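Local coordinates for yeast glycogen phosphorylase (Saccharomyces cerevisiae, PDB 1YGP), which belongs to the carbohydrate phosphorylase family of the GT-B clan and carries pyridoxal-5'-phosphate, at residues L377-V382 with L428-D433; E391-V396 with A474-H479. All coordinates share one frame; numbering follows the deposited sequence.

How the interactions relate
Both contacts lie on the same side of the chain's centre, their own centres about 11 Å apart, among helices flanking the mixed sheet. Their segments alternate along the chain: 377-382, 391-396, 428-433, then 474-479. Helices 372-384 and 389-399 are consecutive and belong to the beta-alpha-beta connection from strand 361-366 to the neighbouring parallel strand 400-404. Interaction 1 joins the first of them to helix 425-445, and interaction 2 joins the second to helix 470-477. Q378 bridges the two, its OE1 packing 3.0 Å from W393 N. Helices well separated in sequence thus pack together on this side of the chain, through Q378, and none of these residues lines the pyridoxal-5'-phosphate pocket.

Interaction 1 (L377-V382 with L428-D433); sequences LQRVLV and LEIIYD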
loop_
_atom_site.group_PDB
_atom_site.type_symbol
_atom_site.label_atom_id
_atom_site.label_comp_id
_atom_site.label_asym_id
_atom_site.label_seq_id
_atom_site.Cartn_x
_atom_site.Cartn_y
_atom_site.Cartn_z
ATOM N N LEU A 377 -7.598 -31.366 -0.541
ATOM C CA LEU A 377 -8.334 -31.826 -1.703
ATOM C C LEU A 377 -9.202 -32.973 -1.224
ATOM O O LEU A 377 -10.401 -32.970 -1.515
ATOM C CB LEU A 377 -7.412 -32.311 -2.824
ATOM C CG LEU A 377 -8.065 -32.787 -4.149
ATOM C CD1 LEU A 377 -9.095 -31.777 -4.625
ATOM C CD2 LEU A 377 -6.996 -32.978 -5.205
ATOM N N GLN A 378 -8.701 -33.886 -0.390
ATOM C CA GLN A 378 -9.544 -34.954 0.136
ATOM C C GLN A 378 -10.728 -34.371 0.915
ATOM O O GLN A 378 -11.874 -34.770 0.665
ATOM C CB GLN A 378 -8.707 -35.854 1.028
ATOM C CG GLN A 378 -9.424 -37.061 1.582
ATOM C CD GLN A 378 -9.878 -38.096 0.575
ATOM O OE1 GLN A 378 -9.730 -37.974 -0.639
ATOM N NE2 GLN A 378 -10.445 -39.184 1.076
ATOM N N ARG A 379 -10.478 -33.388 1.800
ATOM C CA ARG A 379 -11.534 -32.723 2.531
ATOM C C ARG A 379 -12.588 -32.121 1.602
ATOM O O ARG A 379 -13.778 -32.371 1.828
ATOM C CB ARG A 379 -10.987 -31.596 3.404
ATOM C CG ARG A 379 -12.093 -30.973 4.272
ATOM C CD ARG A 379 -11.700 -29.779 5.136
ATOM N NE ARG A 379 -11.393 -28.616 4.330
ATOM C CZ ARG A 379 -12.354 -27.817 3.884
ATOM N NH1 ARG A 379 -13.642 -28.029 4.174
ATOM N NH2 ARG A 379 -12.029 -26.841 3.050
ATOM N N VAL A 380 -12.267 -31.382 0.537
ATOM C CA VAL A 380 -13.341 -30.765 -0.217
ATOM C C VAL A 380 -14.056 -31.821 -1.031
ATOM O O VAL A 380 -15.294 -31.773 -1.074
ATOM C CB VAL A 380 -12.846 -29.639 -1.165
ATOM C CG1 VAL A 380 -12.035 -28.676 -0.347
ATOM C CG2 VAL A 380 -11.973 -30.137 -2.266
ATOM N N LEU A 381 -13.366 -32.816 -1.619
ATOM C CA LEU A 381 -14.056 -33.813 -2.428
ATOM C C LEU A 381 -15.006 -34.638 -1.575
ATOM O O LEU A 381 -16.123 -34.908 -2.003
ATOM C CB LEU A 381 -13.079 -34.755 -3.120
ATOM C CG LEU A 381 -12.229 -34.227 -4.253
ATOM C CD1 LEU A 381 -11.470 -35.406 -4.815
ATOM C CD2 LEU A 381 -13.060 -33.597 -5.364
ATOM N N VAL A 382 -14.640 -35.000 -0.360
ATOM C CA VAL A 382 -15.549 -35.718 0.497
ATOM C C VAL A 382 -16.556 -34.770 1.128
ATOM O O VAL A 382 -17.738 -34.940 0.857
ATOM C CB VAL A 382 -14.722 -36.466 1.543
ATOM C CG1 VAL A 382 -15.547 -36.920 2.725
ATOM C CG2 VAL A 382 -14.121 -37.667 0.830
ATOM N N LEU A 428 -7.313 -33.075 10.837
ATOM C CA LEU A 428 -6.790 -34.143 11.685
ATOM C C LEU A 428 -7.576 -35.444 11.488
ATOM O O LEU A 428 -7.011 -36.538 11.437
ATOM C CB LEU A 428 -6.892 -33.820 13.163
ATOM C CG LEU A 428 -5.691 -34.161 14.021
ATOM C CD1 LEU A 428 -6.199 -34.187 15.426
ATOM C CD2 LEU A 428 -5.081 -35.513 13.739
ATOM N N GLU A 429 -8.901 -35.370 11.393
ATOM C CA GLU A 429 -9.742 -36.534 11.199
ATOM C C GLU A 429 -9.311 -37.259 9.931
ATOM O O GLU A 429 -9.019 -38.460 9.944
ATOM C CB GLU A 429 -11.186 -36.103 11.070
ATOM C CG GLU A 429 -11.870 -35.554 12.302
ATOM C CD GLU A 429 -13.384 -35.333 12.158
ATOM O OE1 GLU A 429 -13.958 -35.544 11.082
ATOM O OE2 GLU A 429 -14.010 -34.948 13.152
ATOM N N ILE A 430 -9.188 -36.536 8.822
ATOM C CA ILE A 430 -8.804 -37.165 7.570
ATOM C C ILE A 430 -7.369 -37.703 7.671
ATOM O O ILE A 430 -7.113 -38.797 7.149
ATOM C CB ILE A 430 -9.006 -36.114 6.428
ATOM C CG1 ILE A 430 -10.450 -35.624 6.422
ATOM C CG2 ILE A 430 -8.782 -36.748 5.072
ATOM C CD1 ILE A 430 -10.818 -34.544 5.406
ATOM N N ILE A 431 -6.424 -37.074 8.389
ATOM C CA ILE A 431 -5.085 -37.642 8.483
ATOM C C ILE A 431 -5.130 -38.953 9.258
ATOM O O ILE A 431 -4.447 -39.913 8.874
ATOM C CB ILE A 431 -4.117 -36.645 9.149
ATOM C CG1 ILE A 431 -4.033 -35.427 8.238
ATOM C CG2 ILE A 431 -2.705 -37.231 9.304
ATOM C CD1 ILE A 431 -3.161 -34.250 8.714
ATOM N N TYR A 432 -5.954 -39.069 10.304
ATOM C CA TYR A 432 -6.085 -40.341 10.992
ATOM C C TYR A 432 -6.667 -41.380 10.047
ATOM O O TYR A 432 -6.117 -42.481 9.964
ATOM C CB TYR A 432 -6.971 -40.182 12.216
ATOM C CG TYR A 432 -6.243 -39.594 13.423
ATOM C CD1 TYR A 432 -4.854 -39.677 13.498
ATOM C CD2 TYR A 432 -6.956 -39.027 14.486
ATOM C CE1 TYR A 432 -4.176 -39.219 14.612
ATOM C CE2 TYR A 432 -6.277 -38.559 15.606
ATOM C CZ TYR A 432 -4.883 -38.663 15.655
ATOM O OH TYR A 432 -4.168 -38.202 16.744
ATOM N N ASP A 433 -7.690 -41.050 9.258
ATOM C CA ASP A 433 -8.255 -42.002 8.311
ATOM C C ASP A 433 -7.288 -42.482 7.247
ATOM O O ASP A 433 -7.133 -43.691 7.047
ATOM C CB ASP A 433 -9.447 -41.407 7.598
ATOM C CG ASP A 433 -10.765 -41.425 8.361
ATOM O OD1 ASP A 433 -10.798 -41.605 9.582
ATOM O OD2 ASP A 433 -11.782 -41.240 7.697
#
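I430 packs its two branches against Q378 and R379, a compact example of apolar helix-to-helix packing. Helix 425-445 here meets helix 372-384, part of the beta-alpha-beta connection between strands 361-366 and 400-404 in a GT-B protein. The contact is small, burying 135 Å² in all. Within the two segments it rests on I430; R426 and H427 of the same helix extend it, touching R379 and, for R426, V382.

Along that helix, L428 turns to its own neighbours: its CD2 sits 3.6 Å above the ring plane of Y432, over the centre of one face. E429, next in line, pairs with R426 in a salt bridge one turn back.

I430 then points toward the other helix. With CG1 beside the backbone N (chi1 -57°) and CD1 extended beyond it (chi2 177°), the longer branch reaches R379, while CG2 stands apart and serves Q378. CD1 ends 3.5 Å from R379 CA and 3.6 Å from R379 CB, and the two side chains cross at about a right angle. I430 meets the base of the arginine; the chain bends at chi3 (68°) and its end leads away, where NH2 forms a salt bridge with E376 on the same helix. On the Q378 side the meeting is oblique and purely aliphatic, the amide being directed to helix 389-399, where NE2 makes a weak hydrogen bond to W389 O.

Farther on, D433 continues the same junction from the later helix, its side chain touching W389 and, among the loops, T245 and L246. Three helices therefore converge near Q378, whose methylene groups face I430: CG2 of the isoleucine lies 3.6 Å from Q378 CG and 4.1 Å from Q378 CB.

Interaction 2 (E391-V396 with A474-H479); sequences EAWDIV and AIVGSH
A474 O is gripped from the last turn of the helix that W393 packs against. S478 OG donates to it at 2.7 Å, from 30° off the carbonyl plane with a C=O...donor angle of 147°, and weak backbone bonds come from G477 N and S478 N. In the mixed sheet of this GT-B protein, strands 400-404 and 478-483 lie side by side and parallel; helix 470-477 passes here into the latter, and S478 is the first residue to leave helical geometry. The hydroxyl thus ties the start of the strand back to the turn before it.

Helix 389-399 approaches the same turn just before entering strand 400-404; H479 is backbone hydrogen-bonded to F400, the first residue of that strand. W393 carries its indole across, with CG anti to the backbone N (chi1 -171°). The six-membered end of the ring does the touching, CZ2 lying 3.7 Å from V476 O and 4.3 Å from V476 CG1. The indole also meets the W389 ring and Q378 of helix 372-384. The G477 backbone meets both W393 and V396: its O lies near V396 O, and its CA is 3.9 Å from W393 CH2.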
loop_
_atom_site.group_PDB
_atom_site.type_symbol
_atom_site.label_atom_id
_atom_site.label_comp_id
_atom_site.label_asym_id
_atom_site.label_seq_id
_atom_site.Cartn_x
_atom_site.Cartn_y
_atom_site.Cartn_z
ATOM N N GLU A 391 -13.108 -43.006 -3.592
ATOM C CA GLU A 391 -12.978 -42.554 -4.967
ATOM C C GLU A 391 -12.169 -41.256 -4.985
ATOM O O GLU A 391 -11.283 -41.058 -5.815
ATOM C CB GLU A 391 -14.351 -42.355 -5.509
ATOM C CG GLU A 391 -14.447 -42.081 -7.002
ATOM C CD GLU A 391 -15.807 -41.497 -7.409
ATOM O OE1 GLU A 391 -16.844 -41.941 -6.895
ATOM O OE2 GLU A 391 -15.827 -40.578 -8.234
ATOM N N ALA A 392 -12.442 -40.389 -4.003
ATOM C CA ALA A 392 -11.766 -39.119 -3.796
ATOM C C ALA A 392 -10.273 -39.330 -3.573
ATOM O O ALA A 392 -9.419 -38.755 -4.270
ATOM C CB ALA A 392 -12.357 -38.436 -2.576
ATOM N N TRP A 393 -9.952 -40.243 -2.655
ATOM C CA TRP A 393 -8.567 -40.550 -2.360
ATOM C C TRP A 393 -7.780 -41.038 -3.579
ATOM O O TRP A 393 -6.588 -40.750 -3.732
ATOM C CB TRP A 393 -8.492 -41.595 -1.237
ATOM C CG TRP A 393 -7.043 -41.720 -0.803
ATOM C CD1 TRP A 393 -6.358 -42.889 -0.982
ATOM C CD2 TRP A 393 -6.269 -40.710 -0.280
ATOM N NE1 TRP A 393 -5.141 -42.623 -0.585
ATOM C CE2 TRP A 393 -5.039 -41.356 -0.159
ATOM C CE3 TRP A 393 -6.405 -39.375 0.101
ATOM C CZ2 TRP A 393 -3.927 -40.689 0.341
ATOM C CZ3 TRP A 393 -5.292 -38.700 0.602
ATOM C CH2 TRP A 393 -4.063 -39.354 0.720
ATOM N N ASP A 394 -8.416 -41.756 -4.482
ATOM C CA ASP A 394 -7.745 -42.164 -5.692
ATOM C C ASP A 394 -7.388 -40.959 -6.544
ATOM O O ASP A 394 -6.312 -40.938 -7.149
ATOM C CB ASP A 394 -8.641 -43.086 -6.474
ATOM C CG ASP A 394 -8.104 -44.495 -6.430
ATOM O OD1 ASP A 394 -8.259 -45.160 -5.394
ATOM O OD2 ASP A 394 -7.526 -44.900 -7.443
ATOM N N ILE A 395 -8.254 -39.938 -6.576
ATOM C CA ILE A 395 -7.987 -38.731 -7.341
ATOM C C ILE A 395 -6.800 -37.981 -6.702
ATOM O O ILE A 395 -5.815 -37.675 -7.388
ATOM C CB ILE A 395 -9.294 -37.884 -7.384
ATOM C CG1 ILE A 395 -10.370 -38.661 -8.161
ATOM C CG2 ILE A 395 -9.048 -36.551 -8.069
ATOM C CD1 ILE A 395 -11.793 -38.066 -8.237
ATOM N N VAL A 396 -6.822 -37.759 -5.387
ATOM C CA VAL A 396 -5.748 -37.096 -4.676
ATOM C C VAL A 396 -4.402 -37.723 -5.046
ATOM O O VAL A 396 -3.513 -37.065 -5.583
ATOM C CB VAL A 396 -6.036 -37.210 -3.154
ATOM C CG1 VAL A 396 -4.851 -36.745 -2.332
ATOM C CG2 VAL A 396 -7.184 -36.290 -2.775
ATOM N N ALA A 474 3.059 -36.922 2.732
ATOM C CA ALA A 474 3.312 -36.515 1.369
ATOM C C ALA A 474 3.666 -37.734 0.528
ATOM O O ALA A 474 3.150 -37.801 -0.587
ATOM C CB ALA A 474 4.453 -35.529 1.314
ATOM N N ILE A 475 4.459 -38.734 0.988
ATOM C CA ILE A 475 4.749 -39.937 0.189
ATOM C C ILE A 475 3.445 -40.685 -0.071
ATOM O O ILE A 475 3.124 -41.008 -1.213
ATOM C CB ILE A 475 5.652 -40.991 0.857
ATOM C CG1 ILE A 475 6.866 -40.473 1.590
ATOM C CG2 ILE A 475 6.116 -41.854 -0.287
ATOM C CD1 ILE A 475 7.913 -39.689 0.813
ATOM N N VAL A 476 2.677 -40.946 0.988
ATOM C CA VAL A 476 1.400 -41.636 0.876
ATOM C C VAL A 476 0.387 -40.898 -0.002
ATOM O O VAL A 476 -0.426 -41.577 -0.633
ATOM C CB VAL A 476 0.840 -41.859 2.305
ATOM C CG1 VAL A 476 -0.544 -42.439 2.299
ATOM C CG2 VAL A 476 1.709 -42.877 3.005
ATOM N N GLY A 477 0.382 -39.564 -0.101
ATOM C CA GLY A 477 -0.579 -38.873 -0.957
ATOM C C GLY A 477 -0.123 -38.594 -2.392
ATOM O O GLY A 477 -0.927 -38.151 -3.214
ATOM N N SER A 478 1.142 -38.809 -2.746
ATOM C CA SER A 478 1.647 -38.471 -4.067
ATOM C C SER A 478 1.779 -39.680 -4.980
ATOM O O SER A 478 1.923 -40.809 -4.509
ATOM C CB SER A 478 3.011 -37.855 -3.942
ATOM O OG SER A 478 2.994 -36.731 -3.089
ATOM N N HIS A 479 1.761 -39.516 -6.297
ATOM C CA HIS A 479 2.070 -40.646 -7.135
ATOM C C HIS A 479 3.543 -40.672 -7.509
ATOM O O HIS A 479 3.947 -41.553 -8.271
ATOM C CB HIS A 479 1.254 -40.623 -8.404
ATOM C CG HIS A 479 1.675 -39.606 -9.442
ATOM N ND1 HIS A 479 1.190 -38.386 -9.573
ATOM C CD2 HIS A 479 2.596 -39.809 -10.444
ATOM C CE1 HIS A 479 1.764 -37.832 -10.615
ATOM N NE2 HIS A 479 2.608 -38.695 -11.128
#